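Side-chain contacts in chorismate mutase and shikimate 5-dehydrogenase fusion protein (Clostridium acetobutylicum, PDB 3FBT), which probably catalyses the reversible NADPH-linked reduction of 3-dehydroshikimate to shikimate through this dehydrogenase part of a fusion protein that also carries chorismate mutase activity: residues N123-L128 against Q139-N144; G132-V137 against E161-F166. One frame throughout, in Å; residues are numbered along the deposited sequence.

Contact 1. Residues N123-L128 against Q139-N144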
ATOM      1  N   ASN A 123      44.871  -0.034   1.288  1.00 53.46           N
ATOM      2  CA  ASN A 123      44.962   1.386   1.047  1.00 52.03           C
ATOM      3  C   ASN A 123      44.661   2.191   2.334  1.00 50.53           C
ATOM      4  O   ASN A 123      44.123   1.661   3.307  1.00 50.77           O
ATOM      5  CB  ASN A 123      43.996   1.790  -0.052  1.00 52.44           C
ATOM      6  CG  ASN A 123      44.330   1.179  -1.396  1.00 53.97           C
ATOM      7  OD1 ASN A 123      44.555   1.910  -2.356  1.00 55.97           O
ATOM      8  ND2 ASN A 123      44.331  -0.153  -1.486  1.00 54.32           N
ATOM      9  N   ILE A 124      45.039   3.462   2.302  1.00 49.26           N
ATOM     10  CA  ILE A 124      44.793   4.451   3.368  1.00 47.11           C
ATOM     11  C   ILE A 124      43.445   5.115   3.077  1.00 45.94           C
ATOM     12  O   ILE A 124      43.266   5.815   2.031  1.00 45.21           O
ATOM     13  CB  ILE A 124      45.887   5.530   3.467  1.00 46.61           C
ATOM     14  CG1 ILE A 124      47.224   4.896   3.905  1.00 49.22           C
ATOM     15  CG2 ILE A 124      45.404   6.697   4.459  1.00 47.74           C
ATOM     16  CD1 ILE A 124      48.493   5.815   3.687  1.00 52.19           C
ATOM     17  N   CYS A 125      42.484   4.849   3.955  1.00 43.58           N
ATOM     18  CA  CYS A 125      41.128   5.307   3.647  1.00 44.91           C
ATOM     19  C   CYS A 125      40.625   6.372   4.608  1.00 44.06           C
ATOM     20  O   CYS A 125      40.674   6.166   5.836  1.00 44.74           O
ATOM     21  CB  CYS A 125      40.189   4.132   3.716  1.00 45.21           C
ATOM     22  SG  CYS A 125      40.612   2.851   2.480  1.00 50.46           S
ATOM     23  N   VAL A 126      40.135   7.460   4.025  1.00 41.60           N
ATOM     24  CA  VAL A 126      39.664   8.583   4.786  1.00 42.80           C
ATOM     25  C   VAL A 126      38.174   8.854   4.635  1.00 40.42           C
ATOM     26  O   VAL A 126      37.690   9.154   3.562  1.00 42.10           O
ATOM     27  CB  VAL A 126      40.507   9.875   4.447  1.00 41.14           C
ATOM     28  CG1 VAL A 126      39.884  11.081   5.108  1.00 42.46           C
ATOM     29  CG2 VAL A 126      41.937   9.652   4.977  1.00 43.60           C
ATOM     30  N   VAL A 127      37.452   8.788   5.723  1.00 40.85           N
ATOM     31  CA  VAL A 127      36.008   9.073   5.676  1.00 40.01           C
ATOM     32  C   VAL A 127      35.636  10.436   6.237  1.00 39.48           C
ATOM     33  O   VAL A 127      35.991  10.781   7.394  1.00 39.17           O
ATOM     34  CB  VAL A 127      35.207   7.986   6.462  1.00 41.64           C
ATOM     35  CG1 VAL A 127      33.679   8.213   6.330  1.00 41.22           C
ATOM     36  CG2 VAL A 127      35.590   6.617   6.052  1.00 37.60           C
ATOM     37  N   LEU A 128      34.872  11.202   5.455  1.00 39.96           N
ATOM     38  CA  LEU A 128      34.417  12.501   5.905  1.00 39.98           C
ATOM     39  C   LEU A 128      33.014  12.466   6.487  1.00 40.22           C
ATOM     40  O   LEU A 128      32.061  12.062   5.797  1.00 40.16           O
ATOM     41  CB  LEU A 128      34.436  13.525   4.780  1.00 39.69           C
ATOM     42  CG  LEU A 128      35.715  13.487   3.934  1.00 42.56           C
ATOM     43  CD1 LEU A 128      35.515  14.507   2.807  1.00 39.97           C
ATOM     44  CD2 LEU A 128      36.906  13.746   4.756  1.00 38.04           C
ATOM     45  N   GLN A 139      32.279  -0.103   8.403  1.00 44.95           N
ATOM     46  CA  GLN A 139      32.298  -1.563   8.516  1.00 45.98           C
ATOM     47  C   GLN A 139      32.865  -2.196   7.246  1.00 46.38           C
ATOM     48  O   GLN A 139      33.679  -3.132   7.321  1.00 45.62           O
ATOM     49  CB  GLN A 139      30.914  -2.135   8.792  1.00 44.99           C
ATOM     50  CG  GLN A 139      30.967  -3.579   9.059  1.00 47.52           C
ATOM     51  CD  GLN A 139      31.672  -3.824  10.361  1.00 51.48           C
ATOM     52  OE1 GLN A 139      31.569  -3.017  11.289  1.00 50.21           O
ATOM     53  NE2 GLN A 139      32.412  -4.936  10.444  1.00 56.51           N
ATOM     54  N   TYR A 140      32.424  -1.708   6.079  1.00 45.11           N
ATOM     55  CA  TYR A 140      32.955  -2.258   4.838  1.00 45.39           C
ATOM     56  C   TYR A 140      34.488  -2.104   4.695  1.00 46.33           C
ATOM     57  O   TYR A 140      35.148  -3.089   4.379  1.00 46.07           O
ATOM     58  CB  TYR A 140      32.265  -1.637   3.649  1.00 45.16           C
ATOM     59  CG  TYR A 140      32.674  -2.223   2.330  1.00 43.40           C
ATOM     60  CD1 TYR A 140      31.997  -3.346   1.777  1.00 46.35           C
ATOM     61  CD2 TYR A 140      33.710  -1.672   1.625  1.00 40.29           C
ATOM     62  CE1 TYR A 140      32.393  -3.909   0.552  1.00 46.90           C
ATOM     63  CE2 TYR A 140      34.131  -2.229   0.399  1.00 45.71           C
ATOM     64  CZ  TYR A 140      33.475  -3.311  -0.139  1.00 49.31           C
ATOM     65  OH  TYR A 140      33.916  -3.751  -1.366  1.00 52.99           O
ATOM     66  N   LEU A 141      35.032  -0.895   4.922  1.00 45.44           N
ATOM     67  CA  LEU A 141      36.469  -0.636   4.775  1.00 46.08           C
ATOM     68  C   LEU A 141      37.318  -1.567   5.640  1.00 48.00           C
ATOM     69  O   LEU A 141      38.357  -2.102   5.219  1.00 49.38           O
ATOM     70  CB  LEU A 141      36.829   0.792   5.141  1.00 45.77           C
ATOM     71  CG  LEU A 141      36.169   1.935   4.397  1.00 42.56           C
ATOM     72  CD1 LEU A 141      36.498   3.269   5.097  1.00 36.20           C
ATOM     73  CD2 LEU A 141      36.560   1.908   2.900  1.00 41.26           C
ATOM     74  N   LYS A 142      36.841  -1.775   6.835  1.00 48.33           N
ATOM     75  CA  LYS A 142      37.475  -2.613   7.769  1.00 51.32           C
ATOM     76  C   LYS A 142      37.311  -4.102   7.369  1.00 52.19           C
ATOM     77  O   LYS A 142      38.261  -4.876   7.464  1.00 52.82           O
ATOM     78  CB  LYS A 142      36.847  -2.361   9.122  1.00 50.72           C
ATOM     79  CG  LYS A 142      36.923  -3.567   9.966  1.00 53.72           C
ATOM     80  CD  LYS A 142      36.692  -3.238  11.461  1.00 57.80           C
ATOM     81  CE  LYS A 142      37.136  -4.413  12.328  1.00 60.16           C
ATOM     82  NZ  LYS A 142      36.194  -5.562  12.119  1.00 61.91           N
ATOM     83  N   ASP A 143      36.111  -4.502   6.946  1.00 51.75           N
ATOM     84  CA  ASP A 143      35.918  -5.856   6.477  1.00 52.17           C
ATOM     85  C   ASP A 143      36.845  -6.140   5.322  1.00 51.28           C
ATOM     86  O   ASP A 143      37.165  -7.279   5.115  1.00 51.77           O
ATOM     87  CB  ASP A 143      34.489  -6.136   6.012  1.00 51.11           C
ATOM     88  CG  ASP A 143      33.579  -6.318   7.134  1.00 53.51           C
ATOM     89  OD1 ASP A 143      34.078  -6.549   8.263  1.00 51.24           O
ATOM     90  OD2 ASP A 143      32.351  -6.217   6.897  1.00 57.39           O
ATOM     91  N   ASN A 144      37.203  -5.117   4.544  1.00 50.47           N
ATOM     92  CA  ASN A 144      38.079  -5.294   3.395  1.00 50.42           C
ATOM     93  C   ASN A 144      39.573  -4.975   3.617  1.00 49.01           C
ATOM     94  O   ASN A 144      40.297  -4.804   2.674  1.00 49.91           O
ATOM     95  CB  ASN A 144      37.588  -4.466   2.223  1.00 49.99           C
ATOM     96  CG  ASN A 144      36.462  -5.111   1.519  1.00 52.60           C
ATOM     97  OD1 ASN A 144      36.587  -5.473   0.351  1.00 55.36           O
ATOM     98  ND2 ASN A 144      35.329  -5.256   2.209  1.00 53.16           N
TER
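C125 and V127 both turn their side chains to one face of strand 124-128, and L141 of helix 134-143 packs down on that face between them. Strand and helix are the first two elements of a beta-alpha-beta unit in the Rossmann-type NADP-binding domain, whose parallel sheet carries this strand in its interior. Along the strand, C125 comes first: its CB lies 4.0 Å from L141 CD1, and its SG, set beside the backbone N (chi1 -62°), reaches the other methyl, with 4.2 Å between SG and L141 CD2. CD1 of L141 is thus shared between C125 CB and V127 CG2, while CD2 lies loosely beside the cysteine sulfur. V126 points to the opposite face of the sheet, where it meets F207 and L174. V127 returns to the helix side and offers one branch alone, CG2, while its CG1 stands anti to the backbone N (chi1 -176°). Beyond the strand's end begins the glycine-rich turn, with G129 predicted to bind NADP(+). No hydrogen bond joins the two segments; the seam is buried and apolar, and I149 of the next strand also touches L141.

On the helix, Q139 NE2 donates to D143 OD1 from above the carboxylate plane, and D143 OD2 also pairs with Y106 OH. At the helix end, Y140 O takes both N144 N and N144 ND2, and the amide nitrogen sits 3.5 Å above the Y140 ring plane, over its centre. The tightest touch between strand and helix is V127 CG2 to L141 CD1, at 3.6 Å.

Contact 2. Residues G132-V137 against E161-F166; sequences GAARAV and EIYGEF. With SO4 (sulfate ion), chain F.
Y163 directs its phenol oxygen at the start of helix 134-143, where R135 CG lies 3.4 Å from Y163 OH, close to the plane of the ring and at its edge. A134 CB is more distant, 4.2 Å from the same oxygen. The two long side chains cross at about a right angle, with the guanidinium and ring planes 73° apart; the aliphatic CG, not the guanidinium, meets the phenol oxygen. The arginine chain bends at chi3 (-70°), and R135 NH2 donates to O1 of a sulfate ion, 3.0 Å away, with the sulfur in the guanidinium plane at its edge; the backbone N of K69 is hydrogen-bonded to the same sulfate.

Farther out, Y163 OH is hydrogen-bonded to S130 O in the glycine-rich turn of this Rossmann-type domain. Y163 is the first residue beyond helix 156-162 and opens a type I turn closed by F166 N to Y163 O, while F166 sets its ring edge against Y163 CB.

Through S130, like G132 and A133 part of the predicted NADP(+) site, the tyrosine hydroxyl ties this turn to the presumed cofactor loop. The arginine, beside the predicted proton acceptor K69, makes part of an anion-binding spot, occupied here by sulfate probably from the crystallisation liquor.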
ATOM      1  N   GLY A 132      24.924   9.913   8.394  1.00 49.56           N
ATOM      2  CA  GLY A 132      24.441   9.287   7.179  1.00 49.13           C
ATOM      3  C   GLY A 132      25.024   7.883   7.082  1.00 48.95           C
ATOM      4  O   GLY A 132      24.942   7.082   8.040  1.00 49.11           O
ATOM      5  N   ALA A 133      25.633   7.558   5.935  1.00 48.12           N
ATOM      6  CA  ALA A 133      26.036   6.187   5.781  1.00 47.17           C
ATOM      7  C   ALA A 133      27.419   5.864   6.309  1.00 45.36           C
ATOM      8  O   ALA A 133      27.928   4.816   6.005  1.00 47.60           O
ATOM      9  CB  ALA A 133      25.840   5.663   4.319  1.00 47.80           C
ATOM     10  N   ALA A 134      28.015   6.705   7.128  1.00 43.66           N
ATOM     11  CA  ALA A 134      29.360   6.381   7.648  1.00 41.83           C
ATOM     12  C   ALA A 134      29.490   5.041   8.333  1.00 41.58           C
ATOM     13  O   ALA A 134      30.522   4.381   8.229  1.00 41.77           O
ATOM     14  CB  ALA A 134      29.879   7.470   8.584  1.00 40.07           C
ATOM     15  N   ARG A 135      28.480   4.648   9.086  1.00 40.18           N
ATOM     16  CA  ARG A 135      28.552   3.390   9.793  1.00 41.37           C
ATOM     17  C   ARG A 135      28.778   2.204   8.850  1.00 40.66           C
ATOM     18  O   ARG A 135      29.677   1.335   9.063  1.00 39.62           O
ATOM     19  CB  ARG A 135      27.246   3.207  10.565  1.00 41.23           C
ATOM     20  CG  ARG A 135      27.128   4.135  11.719  1.00 45.40           C
ATOM     21  CD  ARG A 135      25.850   3.856  12.583  1.00 51.15           C
ATOM     22  NE  ARG A 135      24.662   4.255  11.823  1.00 57.47           N
ATOM     23  CZ  ARG A 135      23.577   4.805  12.369  1.00 60.21           C
ATOM     24  NH1 ARG A 135      23.537   5.015  13.682  1.00 60.16           N
ATOM     25  NH2 ARG A 135      22.538   5.140  11.608  1.00 56.77           N
ATOM     26  N   ALA A 136      27.961   2.147   7.797  1.00 38.61           N
ATOM     27  CA  ALA A 136      28.081   1.009   6.872  1.00 37.93           C
ATOM     28  C   ALA A 136      29.371   1.096   6.059  1.00 37.13           C
ATOM     29  O   ALA A 136      29.982   0.116   5.820  1.00 39.37           O
ATOM     30  CB  ALA A 136      26.871   0.926   5.951  1.00 37.47           C
ATOM     31  N   VAL A 137      29.773   2.271   5.645  1.00 38.04           N
ATOM     32  CA  VAL A 137      31.047   2.485   4.895  1.00 39.10           C
ATOM     33  C   VAL A 137      32.267   2.046   5.778  1.00 40.29           C
ATOM     34  O   VAL A 137      33.172   1.364   5.298  1.00 41.07           O
ATOM     35  CB  VAL A 137      31.128   3.975   4.516  1.00 38.62           C
ATOM     36  CG1 VAL A 137      32.535   4.459   4.095  1.00 37.44           C
ATOM     37  CG2 VAL A 137      30.118   4.330   3.476  1.00 39.29           C
ATOM     38  N   GLU A 161      34.395   8.998  20.973  1.00 50.74           N
ATOM     39  CA  GLU A 161      33.655   8.126  21.899  1.00 51.40           C
ATOM     40  C   GLU A 161      32.872   7.106  21.088  1.00 51.87           C
ATOM     41  O   GLU A 161      32.772   5.940  21.497  1.00 52.62           O
ATOM     42  CB  GLU A 161      32.673   8.897  22.808  1.00 49.65           C
ATOM     43  CG  GLU A 161      33.298   9.895  23.743  1.00 51.12           C
ATOM     44  CD  GLU A 161      34.390   9.320  24.624  1.00 53.86           C
ATOM     45  OE1 GLU A 161      34.429   8.088  24.875  1.00 59.53           O
ATOM     46  OE2 GLU A 161      35.231  10.125  25.086  1.00 58.82           O
ATOM     47  N   ILE A 162      32.287   7.558  19.979  1.00 52.34           N
ATOM     48  CA  ILE A 162      31.457   6.713  19.099  1.00 53.58           C
ATOM     49  C   ILE A 162      32.248   5.648  18.345  1.00 54.35           C
ATOM     50  O   ILE A 162      31.854   4.493  18.283  1.00 53.76           O
ATOM     51  CB  ILE A 162      30.716   7.557  18.055  1.00 53.59           C
ATOM     52  N   TYR A 163      33.364   6.047  17.732  1.00 55.88           N
ATOM     53  CA  TYR A 163      34.142   5.104  16.917  1.00 56.45           C
ATOM     54  C   TYR A 163      35.560   4.897  17.481  1.00 57.39           C
ATOM     55  O   TYR A 163      36.548   5.302  16.873  1.00 57.69           O
ATOM     56  CB  TYR A 163      34.226   5.563  15.440  1.00 55.46           C
ATOM     57  CG  TYR A 163      32.920   5.823  14.728  1.00 54.05           C
ATOM     58  CD1 TYR A 163      32.123   4.770  14.274  1.00 52.86           C
ATOM     59  CD2 TYR A 163      32.515   7.126  14.422  1.00 54.89           C
ATOM     60  CE1 TYR A 163      30.933   4.993  13.603  1.00 50.99           C
ATOM     61  CE2 TYR A 163      31.319   7.374  13.734  1.00 56.21           C
ATOM     62  CZ  TYR A 163      30.533   6.287  13.312  1.00 56.89           C
ATOM     63  OH  TYR A 163      29.353   6.516  12.614  1.00 59.65           O
ATOM     64  N   GLY A 164      35.645   4.201  18.611  1.00 58.30           N
ATOM     65  CA  GLY A 164      36.890   4.103  19.362  1.00 59.30           C
ATOM     66  C   GLY A 164      38.018   3.384  18.666  1.00 59.50           C
ATOM     67  O   GLY A 164      39.185   3.672  18.920  1.00 59.71           O
ATOM     68  N   GLU A 165      37.675   2.447  17.790  1.00 59.55           N
ATOM     69  CA  GLU A 165      38.664   1.609  17.120  1.00 58.63           C
ATOM     70  C   GLU A 165      39.148   2.204  15.799  1.00 57.54           C
ATOM     71  O   GLU A 165      39.928   1.586  15.070  1.00 56.93           O
ATOM     72  CB  GLU A 165      38.051   0.245  16.836  1.00 60.00           C
ATOM     73  CG  GLU A 165      36.637   0.344  16.339  1.00 62.49           C
ATOM     74  CD  GLU A 165      36.145  -0.984  15.791  1.00 69.06           C
ATOM     75  OE1 GLU A 165      36.867  -1.609  14.949  1.00 69.81           O
ATOM     76  OE2 GLU A 165      35.029  -1.396  16.198  1.00 70.02           O
ATOM     77  N   PHE A 166      38.678   3.401  15.466  1.00 55.65           N
ATOM     78  CA  PHE A 166      39.215   4.056  14.302  1.00 53.69           C
ATOM     79  C   PHE A 166      40.011   5.267  14.736  1.00 52.90           C
ATOM     80  O   PHE A 166      39.775   5.791  15.798  1.00 53.71           O
ATOM     81  CB  PHE A 166      38.073   4.447  13.370  1.00 53.45           C
ATOM     82  CG  PHE A 166      37.304   3.258  12.824  1.00 51.97           C
ATOM     83  CD1 PHE A 166      37.916   2.335  11.957  1.00 52.32           C
ATOM     84  CD2 PHE A 166      35.972   3.066  13.151  1.00 50.77           C
ATOM     85  CE1 PHE A 166      37.206   1.229  11.455  1.00 48.25           C
ATOM     86  CE2 PHE A 166      35.251   1.952  12.624  1.00 47.11           C
ATOM     87  CZ  PHE A 166      35.865   1.058  11.803  1.00 46.81           C
TER
HETATM   88  S   SO4 F   4      19.019   6.757  12.482  1.00 57.78           S
HETATM   89  O1  SO4 F   4      20.274   7.076  11.785  1.00 60.08           O
HETATM   90  O2  SO4 F   4      18.551   7.858  13.337  1.00 62.11           O
HETATM   91  O3  SO4 F   4      18.034   6.523  11.448  1.00 44.13           O
HETATM   92  O4  SO4 F   4      19.328   5.695  13.418  1.00 59.03           O

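From the N-terminal side, strand 124-128 runs into the glycine-rich turn, and residues 132-137 open helix 134-143. Residues 139-144 at the other end of that helix fold back on the strand, so contact 1 closes a short strand-turn-helix loop of ten intervening residues. The chain then passes through strand 148-153 and helix 156-162 before contact 2 closes a longer loop onto the helix start. The two loops cross: residues 132-137 fall inside the span of contact 1 and 161-166 beyond it, so the four segments alternate. Helix 134-143 serves both: V137 CG1 approaches V127 CG2 at 4.2 Å, and K142 CB meets the F166 ring, joining sheet, helix and the turn after helix 156-162.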